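Local coordinates for protein tetracycline Repressor, class A (Pseudomonas sp., PDB 5MRU) that represses transcription of the tetracycline resistance gene by binding its operator DNA, and loses affinity for that DNA when it binds tetracycline, at residues A[67-79]-A[112-125]. Sequence-based numbering, arbitrary orientation.
Sequences SVPRADDDWRSFL and TADAQLRFLCEAGF. With TDC (5a,6-anhydrotetracycline), chain B.
Trp75 and Leu120 mark where the backbones run close, their CA atoms 6.5 Å apart. Here the short segments of helix 75-79 and helix 112-123 lie roughly antiparallel (153°). Their axes approach to 10.9 Å. No hydrogen bond joins 67-79 to 112-125, so apolar packing carries the contact. The trans first torsion of Phe119 swings its ring away from its own backbone N, toward the Pro69 loop and the Asp74-Trp75 turn: Pro69 CB sits over one face of the ring, toward its rim, while Asp74 C meets the ring edge. That ring turns its own edge to the face of Phe78 in an offset edge-to-face pair, planes 70° apart. Farther along, the edge of Phe125, whose N closes the Schellman motif around Gly124 with a weak bond to Leu120 O, meets the Trp75 six-membered ring in a T-shaped stack with planes at 82°. Leu79 CD2 packs on Leu120 CD2 at 3.9 Å, and Leu134 of helix 127-153 touches both leucines. Toward the ligand, Gln116 OE1 lies 3.5 Å from Phe78 CZ, at the ring edge, and Gln116 NE2 donates to O3 of 5a,6-anhydrotetracycline at 2.8 Å. Ser67 OG adds a weak hydrogen bond to the ligand's O21. Aromatic helix packing thus leads into the TetR C-terminal domain's drug pocket, where His64 and Asn82 also bind the ligand.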
loop_
_atom_site.group_PDB
_atom_site.type_symbol
_atom_site.label_atom_id
_atom_site.label_comp_id
_atom_site.label_asym_id
_atom_site.label_seq_id
_atom_site.Cartn_x
_atom_site.Cartn_y
_atom_site.Cartn_z
ATOM N N SER A 67 -19.693 2.170 0.232
ATOM C CA SER A 67 -19.457 1.167 -0.828
ATOM C C SER A 67 -20.455 1.240 -1.992
ATOM O O SER A 67 -20.073 1.439 -3.134
ATOM C CB SER A 67 -19.546 -0.249 -0.206
ATOM O OG SER A 67 -19.930 -1.266 -1.127
ATOM N N VAL A 68 -21.727 1.030 -1.687
ATOM C CA VAL A 68 -22.810 1.104 -2.683
ATOM C C VAL A 68 -23.257 2.577 -2.961
ATOM O O VAL A 68 -23.329 3.402 -2.036
ATOM C CB VAL A 68 -24.002 0.207 -2.234
ATOM C CG1 VAL A 68 -25.266 0.500 -3.026
ATOM C CG2 VAL A 68 -23.630 -1.277 -2.341
ATOM N N PRO A 69 -23.510 2.928 -4.246
ATOM C CA PRO A 69 -24.167 4.217 -4.596
ATOM C C PRO A 69 -25.645 4.403 -4.165
ATOM O O PRO A 69 -26.322 3.453 -3.744
ATOM C CB PRO A 69 -24.056 4.255 -6.131
ATOM C CG PRO A 69 -22.820 3.449 -6.421
ATOM C CD PRO A 69 -22.871 2.321 -5.436
ATOM N N ARG A 70 -26.123 5.640 -4.326
ATOM C CA ARG A 70 -27.429 6.102 -3.817
ATOM C C ARG A 70 -27.882 7.313 -4.608
ATOM O O ARG A 70 -27.053 8.140 -4.949
ATOM C CB ARG A 70 -27.265 6.482 -2.343
ATOM C CG ARG A 70 -25.882 7.056 -2.007
ATOM C CD ARG A 70 -25.686 7.273 -0.512
ATOM N NE ARG A 70 -24.894 6.209 0.101
ATOM C CZ ARG A 70 -24.344 6.256 1.317
ATOM N NH1 ARG A 70 -24.510 7.324 2.094
ATOM N NH2 ARG A 70 -23.621 5.213 1.763
ATOM N N ALA A 71 -29.179 7.436 -4.884
ATOM C CA ALA A 71 -29.697 8.527 -5.739
ATOM C C ALA A 71 -29.062 9.885 -5.430
ATOM O O ALA A 71 -28.663 10.609 -6.344
ATOM C CB ALA A 71 -31.222 8.632 -5.645
ATOM N N ASP A 72 -28.973 10.212 -4.141
ATOM C CA ASP A 72 -28.358 11.467 -3.668
ATOM C C ASP A 72 -26.852 11.652 -4.008
ATOM O O ASP A 72 -26.335 12.773 -3.979
ATOM C CB ASP A 72 -28.574 11.607 -2.160
ATOM C CG ASP A 72 -28.153 10.366 -1.391
ATOM O OD1 ASP A 72 -27.373 9.558 -1.933
ATOM O OD2 ASP A 72 -28.603 10.189 -0.246
ATOM N N ASP A 73 -26.147 10.565 -4.308
ATOM C CA ASP A 73 -24.758 10.657 -4.764
ATOM C C ASP A 73 -24.608 11.382 -6.114
ATOM O O ASP A 73 -25.476 11.293 -6.977
ATOM C CB ASP A 73 -24.136 9.253 -4.879
ATOM C CG ASP A 73 -23.048 8.991 -3.840
ATOM O OD1 ASP A 73 -22.217 9.899 -3.612
ATOM O OD2 ASP A 73 -22.998 7.867 -3.280
ATOM N N ASP A 74 -23.519 12.133 -6.262
ATOM C CA ASP A 74 -22.966 12.466 -7.574
ATOM C C ASP A 74 -21.608 11.742 -7.628
ATOM O O ASP A 74 -21.162 11.143 -6.619
ATOM C CB ASP A 74 -22.840 13.992 -7.778
ATOM C CG ASP A 74 -21.433 14.534 -7.477
ATOM O OD1 ASP A 74 -20.975 14.424 -6.307
ATOM O OD2 ASP A 74 -20.784 15.071 -8.409
ATOM N N TRP A 75 -20.933 11.785 -8.780
ATOM C CA TRP A 75 -19.702 10.983 -8.939
ATOM C C TRP A 75 -18.585 11.371 -7.945
ATOM O O TRP A 75 -18.077 10.508 -7.251
ATOM C CB TRP A 75 -19.230 10.911 -10.415
ATOM C CG TRP A 75 -18.555 12.115 -10.990
ATOM C CD1 TRP A 75 -19.130 13.093 -11.719
ATOM C CD2 TRP A 75 -17.162 12.430 -10.925
ATOM N NE1 TRP A 75 -18.191 14.018 -12.106
ATOM C CE2 TRP A 75 -16.974 13.633 -11.620
ATOM C CE3 TRP A 75 -16.061 11.824 -10.326
ATOM C CZ2 TRP A 75 -15.730 14.232 -11.743
ATOM C CZ3 TRP A 75 -14.835 12.423 -10.439
ATOM C CH2 TRP A 75 -14.675 13.609 -11.137
ATOM N N ARG A 76 -18.252 12.657 -7.846
ATOM C CA ARG A 76 -17.267 13.134 -6.871
ATOM C C ARG A 76 -17.600 12.627 -5.485
ATOM O O ARG A 76 -16.766 12.014 -4.844
ATOM C CB ARG A 76 -17.214 14.664 -6.812
ATOM C CG ARG A 76 -16.220 15.306 -7.764
ATOM C CD ARG A 76 -16.381 16.821 -7.759
ATOM N NE ARG A 76 -15.870 17.426 -8.987
ATOM C CZ ARG A 76 -14.582 17.637 -9.259
ATOM N NH1 ARG A 76 -13.647 17.288 -8.375
ATOM N NH2 ARG A 76 -14.225 18.196 -10.424
ATOM N N SER A 77 -18.823 12.906 -5.033
ATOM C CA SER A 77 -19.240 12.581 -3.673
ATOM C C SER A 77 -19.202 11.080 -3.409
ATOM O O SER A 77 -18.914 10.679 -2.293
ATOM C CB SER A 77 -20.636 13.107 -3.397
ATOM O OG SER A 77 -21.591 12.302 -4.052
ATOM N N PHE A 78 -19.479 10.264 -4.430
ATOM C CA PHE A 78 -19.384 8.801 -4.310
ATOM C C PHE A 78 -17.946 8.281 -4.174
ATOM O O PHE A 78 -17.641 7.512 -3.261
ATOM C CB PHE A 78 -20.036 8.100 -5.504
ATOM C CG PHE A 78 -19.648 6.660 -5.616
ATOM C CD1 PHE A 78 -20.079 5.744 -4.673
ATOM C CD2 PHE A 78 -18.799 6.225 -6.620
ATOM C CE1 PHE A 78 -19.677 4.413 -4.730
ATOM C CE2 PHE A 78 -18.400 4.892 -6.686
ATOM C CZ PHE A 78 -18.839 3.983 -5.736
ATOM N N LEU A 79 -17.073 8.656 -5.106
ATOM C CA LEU A 79 -15.674 8.232 -5.043
ATOM C C LEU A 79 -14.973 8.707 -3.786
ATOM O O LEU A 79 -14.123 7.977 -3.232
ATOM C CB LEU A 79 -14.872 8.750 -6.227
ATOM C CG LEU A 79 -15.249 8.191 -7.587
ATOM C CD1 LEU A 79 -14.550 8.989 -8.691
ATOM C CD2 LEU A 79 -14.976 6.710 -7.733
ATOM N N THR A 112 -22.291 -6.139 -6.396
ATOM C CA THR A 112 -22.161 -4.734 -5.923
ATOM C C THR A 112 -21.004 -3.916 -6.573
ATOM O O THR A 112 -21.141 -2.710 -6.770
ATOM C CB THR A 112 -22.093 -4.594 -4.367
ATOM O OG1 THR A 112 -21.540 -3.313 -4.027
ATOM C CG2 THR A 112 -21.244 -5.683 -3.716
ATOM N N ALA A 113 -19.882 -4.550 -6.902
ATOM C CA ALA A 113 -18.805 -3.853 -7.621
ATOM C C ALA A 113 -19.171 -3.499 -9.073
ATOM O O ALA A 113 -18.607 -2.563 -9.641
ATOM C CB ALA A 113 -17.542 -4.684 -7.602
ATOM N N ASP A 114 -20.085 -4.259 -9.674
ATOM C CA ASP A 114 -20.639 -3.909 -10.980
ATOM C C ASP A 114 -21.563 -2.681 -10.902
ATOM O O ASP A 114 -21.675 -1.930 -11.863
ATOM C CB ASP A 114 -21.411 -5.095 -11.590
ATOM N N ALA A 115 -22.233 -2.486 -9.768
ATOM C CA ALA A 115 -23.080 -1.305 -9.559
ATOM C C ALA A 115 -22.274 -0.006 -9.518
ATOM O O ALA A 115 -22.757 1.041 -9.971
ATOM C CB ALA A 115 -23.883 -1.455 -8.278
ATOM N N GLN A 116 -21.060 -0.089 -8.958
ATOM C CA GLN A 116 -20.139 1.047 -8.853
ATOM C C GLN A 116 -19.854 1.596 -10.240
ATOM O O GLN A 116 -20.094 2.775 -10.524
ATOM C CB GLN A 116 -18.819 0.648 -8.162
ATOM C CG GLN A 116 -18.975 0.121 -6.742
ATOM C CD GLN A 116 -17.688 0.185 -5.923
ATOM O OE1 GLN A 116 -16.900 1.121 -6.062
ATOM N NE2 GLN A 116 -17.479 -0.800 -5.047
ATOM N N LEU A 117 -19.364 0.719 -11.104
ATOM C CA LEU A 117 -19.162 1.037 -12.526
ATOM C C LEU A 117 -20.365 1.667 -13.266
ATOM O O LEU A 117 -20.290 2.821 -13.715
ATOM C CB LEU A 117 -18.732 -0.233 -13.258
ATOM C CG LEU A 117 -17.242 -0.349 -13.572
ATOM C CD1 LEU A 117 -16.667 -1.659 -13.045
ATOM C CD2 LEU A 117 -17.045 -0.182 -15.085
ATOM N N ARG A 118 -21.457 0.904 -13.380
ATOM C CA ARG A 118 -22.648 1.319 -14.139
ATOM C C ARG A 118 -23.176 2.663 -13.655
ATOM O O ARG A 118 -23.999 3.279 -14.331
ATOM C CB ARG A 118 -23.759 0.261 -14.062
ATOM N N PHE A 119 -22.720 3.088 -12.478
ATOM C CA PHE A 119 -22.919 4.448 -12.006
ATOM C C PHE A 119 -21.918 5.415 -12.646
ATOM O O PHE A 119 -22.309 6.465 -13.135
ATOM C CB PHE A 119 -22.804 4.493 -10.478
ATOM C CG PHE A 119 -22.939 5.870 -9.900
ATOM C CD1 PHE A 119 -24.181 6.469 -9.791
ATOM C CD2 PHE A 119 -21.829 6.561 -9.466
ATOM C CE1 PHE A 119 -24.314 7.738 -9.255
ATOM C CE2 PHE A 119 -21.951 7.828 -8.931
ATOM C CZ PHE A 119 -23.197 8.422 -8.826
ATOM N N LEU A 120 -20.630 5.080 -12.627
ATOM C CA LEU A 120 -19.623 6.005 -13.137
ATOM C C LEU A 120 -19.745 6.169 -14.647
ATOM O O LEU A 120 -19.630 7.285 -15.180
ATOM C CB LEU A 120 -18.231 5.544 -12.763
ATOM C CG LEU A 120 -17.912 5.483 -11.245
ATOM C CD1 LEU A 120 -16.774 4.514 -10.974
ATOM C CD2 LEU A 120 -17.581 6.839 -10.631
ATOM N N CYS A 121 -20.008 5.070 -15.346
ATOM C CA CYS A 121 -20.334 5.157 -16.769
ATOM C C CYS A 121 -21.565 6.023 -16.976
ATOM O O CYS A 121 -21.561 6.919 -17.813
ATOM C CB CYS A 121 -20.528 3.768 -17.363
ATOM S SG CYS A 121 -18.997 2.813 -17.289
ATOM N N GLU A 122 -22.605 5.772 -16.189
ATOM C CA GLU A 122 -23.787 6.630 -16.177
ATOM C C GLU A 122 -23.393 8.103 -16.156
ATOM O O GLU A 122 -23.993 8.918 -16.849
ATOM C CB GLU A 122 -24.666 6.339 -14.948
ATOM C CG GLU A 122 -26.152 6.279 -15.251
ATOM C CD GLU A 122 -26.511 5.101 -16.132
ATOM O OE1 GLU A 122 -25.920 4.007 -15.914
ATOM O OE2 GLU A 122 -27.374 5.282 -17.031
ATOM N N ALA A 123 -22.386 8.431 -15.345
ATOM C CA ALA A 123 -22.012 9.821 -15.075
ATOM C C ALA A 123 -21.017 10.472 -16.057
ATOM O O ALA A 123 -20.806 11.691 -15.991
ATOM C CB ALA A 123 -21.500 9.948 -13.654
ATOM N N GLY A 124 -20.404 9.688 -16.947
ATOM C CA GLY A 124 -19.616 10.259 -18.068
ATOM C C GLY A 124 -18.177 9.788 -18.255
ATOM O O GLY A 124 -17.437 10.346 -19.074
ATOM N N PHE A 125 -17.773 8.774 -17.497
ATOM C CA PHE A 125 -16.463 8.155 -17.682
ATOM C C PHE A 125 -16.512 7.001 -18.680
ATOM O O PHE A 125 -17.497 6.273 -18.725
ATOM C CB PHE A 125 -15.965 7.628 -16.344
ATOM C CG PHE A 125 -15.367 8.680 -15.483
ATOM C CD1 PHE A 125 -14.047 9.063 -15.670
ATOM C CD2 PHE A 125 -16.117 9.298 -14.493
ATOM C CE1 PHE A 125 -13.479 10.039 -14.886
ATOM C CE2 PHE A 125 -15.555 10.278 -13.692
ATOM C CZ PHE A 125 -14.231 10.648 -13.892
HETATM O O12 TDC B . -10.338 -3.540 -3.235
HETATM C C12 TDC B . -11.169 -3.074 -4.064
HETATM C C1B TDC B . -11.145 -3.516 -5.477
HETATM C C11 TDC B . -10.239 -4.496 -5.857
HETATM O O11 TDC B . -9.355 -5.044 -4.941
HETATM C C1A TDC B . -10.191 -4.943 -7.166
HETATM C C10 TDC B . -9.278 -5.920 -7.537
HETATM O O10 TDC B . -8.377 -6.487 -6.648
HETATM C C9 TDC B . -9.247 -6.390 -8.927
HETATM C C8 TDC B . -10.136 -5.844 -9.830
HETATM C C7 TDC B . -11.030 -4.871 -9.415
HETATM C C61 TDC B . -11.074 -4.406 -8.103
HETATM C C6 TDC B . -11.997 -3.410 -7.705
HETATM C C62 TDC B . -12.979 -2.777 -8.646
HETATM C C51 TDC B . -12.038 -2.967 -6.387
HETATM C C5 TDC B . -13.020 -1.885 -5.975
HETATM C C1C TDC B . -12.255 -2.120 -3.652
HETATM C C1 TDC B . -13.582 -2.866 -3.478
HETATM O O1 TDC B . -13.608 -4.090 -3.576
HETATM O O1C TDC B . -11.907 -1.384 -2.505
HETATM C C41 TDC B . -12.537 -1.123 -4.733
HETATM C C4 TDC B . -13.589 -0.042 -4.326
HETATM N N4 TDC B . -13.118 1.310 -3.838
HETATM C C43 TDC B . -11.893 1.293 -2.991
HETATM C C42 TDC B . -12.821 2.117 -5.072
HETATM C C3 TDC B . -14.705 -0.638 -3.455
HETATM O O3 TDC B . -15.615 0.127 -3.164
HETATM C C2 TDC B . -14.725 -2.044 -3.126
HETATM C C21 TDC B . -15.867 -2.629 -2.405
HETATM O O21 TDC B . -16.869 -1.941 -2.157
HETATM N N21 TDC B . -15.916 -3.946 -2.109
#